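PDB 4UAP: glycosyl hydrolase, family 31/fibronectin type III domain protein from Clostridium perfringens, which binds GalNAc, and probably related galacto-configured sugars, as a calcium-containing beta-sandwich carbohydrate-binding module (CBM32) of a larger family 31 glycoside hydrolase. Local coordinates for residues T71-M76 and S111-Y116; A85-V90 and L140-I145. One frame throughout, in Å; residues are numbered along the deposited sequence.

How the interactions relate
From the N terminus, the chain first enters interaction 1 with residues 71-76, which begin on strand 64-74, and then reaches 85-90, the first half of interaction 2. Next comes 111-116, which pairs back on 71-76 and closes a loop of 34 residues holding 18 strand residues; 140-145 then closes a longer loop of 49. Because the segments alternate, the two loops cross rather than nest. Interaction 1 joins neighbours within one sheet, whereas interaction 2 brings strand 87-96 of the other sheet against strand 141-149. Strand 64-74 links them directly: Tyr73 N lies 2.8 Å from Glu144 O, a probable hydrogen bond.

Interaction 1. Residues T71-M76 and S111-Y116; sequences TIYNRM and SATTVY. With NGA (2-acetamido-2-deoxy-beta-D-galactopyranose), chain C.
Ile72 and Thr114 pair in an antiparallel ladder of the beta-sandwich that leads into the GalNAc pocket through Arg75; strand 71-74 runs at 167° to 113-116. Theirs is a hydrogen-bonded pair, Ile72 N meeting Thr114 O at 2.8 Å with an almost straight N-H...O angle of 177°, and Thr114 N returning to Ile72 O. The non-hydrogen-bonded pairs beside it, Thr71 with Val115 and Tyr73 with Thr113, put their side chains on one face. There CG2 of Thr113 lies against the ring atoms CD2 and CE2 of Tyr73, each 3.6 Å away. Thr71 OG1 packs against Val115 CG2, and its hydrogen bond goes to Asn69 OD1.

Next along the chain, the carboxamide of Asn74 ties its own segment to 111-114. Its ND2 lies 3.1 Å from Thr114 OG1 and 3.1 Å from Ser111 O; both acceptors lie close to the amide plane, so the two bonds fix its rotation. Asn74 N also bonds Ala112 O, and a water donates to both Asn74 O and Ala112 O. Met76, folded at its second and third torsions, curls back until SD rests 3.6 Å from Ala112 CA.

Between these two residues, Arg75 turns away to the ligand. Its CG is anti to the backbone N (chi1 -178°) and the chain runs extended from there to NE; NH1 donates hydrogen bonds to O3 (2.9 Å) and O4 (3.1 Å) of GalNAc, and NH2 adds weak bonds to O3 and O7. Recognition of adjacent hydroxyls by an arginine at the end of a beta-sandwich is consistent with a galacto-specific CBM32 module.

Interaction 2. Residues A85-V90 and L140-I145; sequences AAMKKV and LAINEI. With CA (calcium ion), chain D.
A buried, mainly apolar contact joins Met87, at the start of strand 87-96 in one sheet of the sandwich, to Leu140 and Ile142, at the start of strand 141-149 in the other. Backbone bonding is slight: Ala141 N reaches Ala85 O at 2.9 Å, but the N-H...O angle of 123° makes the bond weak. The same carbonyl receives a CA-H...O contact from Leu140 CA at 3.3 Å. Farther along, a water spans the two backbones, accepting from Met87 N and donating to Ala141 O.

Side chains supply the rest. The Met87 and Leu140 side chains run alongside each other in the same direction, with Leu140 CD1 3.9 Å from Met87 CB. CG of Met87, anti to the backbone N (chi1 -157°), lies 4.0 Å from the same Leu140 CD1. Farther out, Met87 SD meets the tip of Ile142 at CD1, 4.1 Å away, where the two side chains cross. Ala85, whose side chain touches the bound GalNAc, brings CB to 4.2 Å from Ala141 CB.

Beyond the contact, Asn143 O and Glu144 OE2 each bind calcium at 2.3 Å, in a site shared with Lys23, Asp26, Thr28 and Ser35. Ile72 of strand 64-74 touches both Met87 and Ile142, while Ala130 of strand 125-133 touches Met87 and Leu140, placing the apolar cluster between strands of the two sheets.

Interaction 1. Residues T71-M76 and S111-Y116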
# COMPACT_ATOMS: atom_id res chain seq x y z
N THR A 71 -2.39 -8.26 -2.05
CA THR A 71 -1.20 -8.18 -2.87
C THR A 71 -0.86 -6.73 -3.14
O THR A 71 -1.67 -5.99 -3.70
CB THR A 71 -1.39 -8.91 -4.21
OG1 THR A 71 -1.63 -10.31 -3.96
CG2 THR A 71 -0.17 -8.75 -5.09
N ILE A 72 0.35 -6.34 -2.74
CA ILE A 72 0.85 -4.99 -2.94
C ILE A 72 1.74 -5.01 -4.18
O ILE A 72 2.67 -5.81 -4.28
CB ILE A 72 1.65 -4.50 -1.71
CG1 ILE A 72 0.78 -4.58 -0.44
CG2 ILE A 72 2.18 -3.08 -1.93
CD1 ILE A 72 1.53 -4.34 0.87
N TYR A 73 1.44 -4.13 -5.14
CA TYR A 73 2.23 -4.02 -6.35
C TYR A 73 3.24 -2.89 -6.20
O TYR A 73 2.87 -1.72 -6.04
CB TYR A 73 1.34 -3.81 -7.57
CG TYR A 73 0.50 -5.02 -7.91
CD1 TYR A 73 -0.70 -5.29 -7.25
CD2 TYR A 73 0.91 -5.91 -8.91
CE1 TYR A 73 -1.47 -6.40 -7.56
CE2 TYR A 73 0.15 -7.04 -9.23
CZ TYR A 73 -1.04 -7.26 -8.56
OH TYR A 73 -1.79 -8.36 -8.89
N ASN A 74 4.52 -3.24 -6.25
CA ASN A 74 5.59 -2.30 -5.99
C ASN A 74 6.09 -1.64 -7.27
O ASN A 74 5.97 -2.19 -8.36
CB ASN A 74 6.74 -3.00 -5.29
CG ASN A 74 6.34 -3.53 -3.93
OD1 ASN A 74 5.81 -2.79 -3.10
ND2 ASN A 74 6.54 -4.83 -3.71
N ARG A 75 6.65 -0.44 -7.12
CA ARG A 75 7.13 0.30 -8.27
C ARG A 75 8.41 -0.34 -8.79
O ARG A 75 9.42 -0.39 -8.08
CB ARG A 75 7.37 1.77 -7.93
CG ARG A 75 7.83 2.58 -9.14
CD ARG A 75 8.24 3.98 -8.75
NE ARG A 75 8.68 4.73 -9.92
CZ ARG A 75 9.04 6.01 -9.88
NH1 ARG A 75 9.01 6.67 -8.73
NH2 ARG A 75 9.43 6.61 -11.00
N MET A 76 8.37 -0.82 -10.03
CA MET A 76 9.52 -1.50 -10.62
C MET A 76 10.10 -0.71 -11.79
O MET A 76 9.38 0.03 -12.47
CB MET A 76 9.14 -2.91 -11.09
CG MET A 76 8.43 -3.77 -10.02
SD MET A 76 9.37 -4.00 -8.50
CE MET A 76 10.57 -5.21 -9.05
N SER A 111 10.72 -7.54 -4.73
CA SER A 111 9.97 -8.15 -5.82
C SER A 111 8.81 -7.28 -6.31
O SER A 111 8.40 -6.33 -5.63
CB SER A 111 9.44 -9.52 -5.40
OG SER A 111 8.61 -9.41 -4.27
N ALA A 112 8.26 -7.62 -7.48
CA ALA A 112 7.18 -6.85 -8.09
C ALA A 112 5.92 -6.85 -7.23
O ALA A 112 5.13 -5.91 -7.28
CB ALA A 112 6.87 -7.38 -9.48
N THR A 113 5.71 -7.91 -6.45
CA THR A 113 4.55 -7.95 -5.56
C THR A 113 4.98 -8.36 -4.17
O THR A 113 5.95 -9.10 -3.99
CB THR A 113 3.46 -8.93 -6.03
OG1 THR A 113 3.99 -10.26 -6.09
CG2 THR A 113 2.91 -8.54 -7.40
N THR A 114 4.24 -7.86 -3.19
CA THR A 114 4.41 -8.26 -1.81
C THR A 114 3.07 -8.85 -1.40
O THR A 114 2.06 -8.15 -1.39
CB THR A 114 4.79 -7.09 -0.91
OG1 THR A 114 6.10 -6.63 -1.28
CG2 THR A 114 4.80 -7.50 0.57
N VAL A 115 3.06 -10.14 -1.11
CA VAL A 115 1.81 -10.85 -0.88
C VAL A 115 1.66 -11.28 0.58
O VAL A 115 2.54 -11.94 1.13
CB VAL A 115 1.70 -12.08 -1.81
CG1 VAL A 115 0.38 -12.82 -1.57
CG2 VAL A 115 1.80 -11.64 -3.27
N TYR A 116 0.56 -10.85 1.19
CA TYR A 116 0.17 -11.32 2.52
C TYR A 116 -0.82 -12.47 2.35
O TYR A 116 -1.96 -12.25 1.94
CB TYR A 116 -0.46 -10.20 3.35
CG TYR A 116 0.53 -9.34 4.11
CD1 TYR A 116 1.29 -8.37 3.46
CD2 TYR A 116 0.72 -9.50 5.47
CE1 TYR A 116 2.20 -7.57 4.15
CE2 TYR A 116 1.62 -8.72 6.18
CZ TYR A 116 2.36 -7.76 5.51
OH TYR A 116 3.25 -6.99 6.22
C1 NGA C . 11.77 11.39 -8.53
C2 NGA C . 11.05 10.32 -9.34
C3 NGA C . 9.56 10.42 -9.11
C4 NGA C . 9.29 10.40 -7.61
C5 NGA C . 9.97 11.61 -6.98
C6 NGA C . 9.83 11.75 -5.47
C7 NGA C . 11.86 9.44 -11.50
C8 NGA C . 12.07 9.74 -12.95
N2 NGA C . 11.35 10.44 -10.77
O1 NGA C . 13.13 11.03 -8.44
O3 NGA C . 8.95 9.34 -9.79
O4 NGA C . 9.82 9.21 -7.07
O5 NGA C . 11.35 11.51 -7.19
O6 NGA C . 10.62 12.85 -5.02
O7 NGA C . 12.14 8.32 -11.05
O HOH W 1 4.61 -4.24 -9.33

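Interaction 2. Residues A85-V90 and L140-I145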
# COMPACT_ATOMS: atom_id res chain seq x y z
N ALA A 85 12.30 4.39 -5.28
CA ALA A 85 11.20 5.01 -4.52
C ALA A 85 10.21 3.97 -3.97
O ALA A 85 9.31 4.31 -3.21
CB ALA A 85 10.46 6.02 -5.40
N ALA A 86 10.38 2.70 -4.35
CA ALA A 86 9.47 1.65 -3.91
C ALA A 86 9.57 1.33 -2.41
O ALA A 86 10.56 1.63 -1.73
CB ALA A 86 9.72 0.38 -4.72
N MET A 87 8.51 0.70 -1.90
CA MET A 87 8.45 0.21 -0.53
C MET A 87 9.56 -0.83 -0.28
O MET A 87 9.87 -1.65 -1.15
CB MET A 87 7.07 -0.40 -0.26
CG MET A 87 6.65 -0.45 1.22
SD MET A 87 4.89 -0.89 1.39
CE MET A 87 4.86 -2.46 0.54
N LYS A 88 10.16 -0.78 0.91
CA LYS A 88 11.20 -1.72 1.31
C LYS A 88 10.74 -2.57 2.50
O LYS A 88 11.17 -3.71 2.66
CB LYS A 88 12.48 -0.98 1.68
CG LYS A 88 13.65 -1.92 2.00
CD LYS A 88 14.92 -1.16 2.39
CE LYS A 88 16.11 -2.11 2.50
NZ LYS A 88 17.34 -1.42 2.98
N LYS A 89 9.88 -1.99 3.33
CA LYS A 89 9.43 -2.63 4.56
C LYS A 89 8.00 -2.23 4.90
O LYS A 89 7.62 -1.06 4.81
CB LYS A 89 10.36 -2.28 5.72
CG LYS A 89 10.06 -3.00 7.03
CD LYS A 89 11.18 -2.68 8.01
CE LYS A 89 10.84 -3.04 9.44
NZ LYS A 89 11.99 -2.69 10.34
N VAL A 90 7.20 -3.20 5.31
CA VAL A 90 5.78 -2.98 5.50
C VAL A 90 5.30 -3.82 6.65
O VAL A 90 5.87 -4.88 6.95
CB VAL A 90 4.98 -3.34 4.21
CG1 VAL A 90 5.06 -4.84 3.92
CG2 VAL A 90 3.52 -2.86 4.29
N LEU A 140 7.98 7.31 -1.22
CA LEU A 140 7.23 6.06 -1.29
C LEU A 140 6.40 6.02 -2.56
O LEU A 140 5.72 7.00 -2.87
CB LEU A 140 6.31 5.90 -0.07
CG LEU A 140 5.46 4.62 -0.07
CD1 LEU A 140 6.35 3.40 0.15
CD2 LEU A 140 4.35 4.70 0.96
N ALA A 141 6.44 4.90 -3.27
CA ALA A 141 5.61 4.70 -4.44
C ALA A 141 4.99 3.32 -4.39
O ALA A 141 5.69 2.32 -4.25
CB ALA A 141 6.41 4.89 -5.73
N ILE A 142 3.67 3.26 -4.52
CA ILE A 142 2.95 1.99 -4.59
C ILE A 142 2.01 2.02 -5.79
O ILE A 142 1.26 2.98 -5.96
CB ILE A 142 2.15 1.73 -3.29
CG1 ILE A 142 3.11 1.66 -2.09
CG2 ILE A 142 1.32 0.46 -3.41
CD1 ILE A 142 2.38 1.59 -0.71
N ASN A 143 2.06 0.98 -6.63
CA ASN A 143 1.21 0.92 -7.82
C ASN A 143 -0.25 0.63 -7.51
O ASN A 143 -1.15 1.22 -8.10
CB ASN A 143 1.71 -0.16 -8.79
CG ASN A 143 3.14 0.06 -9.21
OD1 ASN A 143 3.75 1.08 -8.90
ND2 ASN A 143 3.68 -0.91 -9.96
N GLU A 144 -0.49 -0.31 -6.61
CA GLU A 144 -1.82 -0.85 -6.42
C GLU A 144 -1.78 -1.80 -5.24
O GLU A 144 -0.74 -2.40 -4.97
CB GLU A 144 -2.30 -1.60 -7.68
CG GLU A 144 -3.80 -2.04 -7.64
CD GLU A 144 -4.75 -0.97 -8.19
OE1 GLU A 144 -5.97 -1.23 -8.27
OE2 GLU A 144 -4.28 0.13 -8.55
N ILE A 145 -2.90 -1.93 -4.55
CA ILE A 145 -3.06 -2.99 -3.57
C ILE A 145 -4.37 -3.69 -3.89
O ILE A 145 -5.40 -3.04 -3.99
CB ILE A 145 -3.06 -2.45 -2.11
CG1 ILE A 145 -1.70 -1.78 -1.81
CG2 ILE A 145 -3.34 -3.60 -1.13
CD1 ILE A 145 -1.60 -1.12 -0.41
CA CA D . -3.01 1.94 -9.23
O HOH W 2 6.48 -0.14 -3.83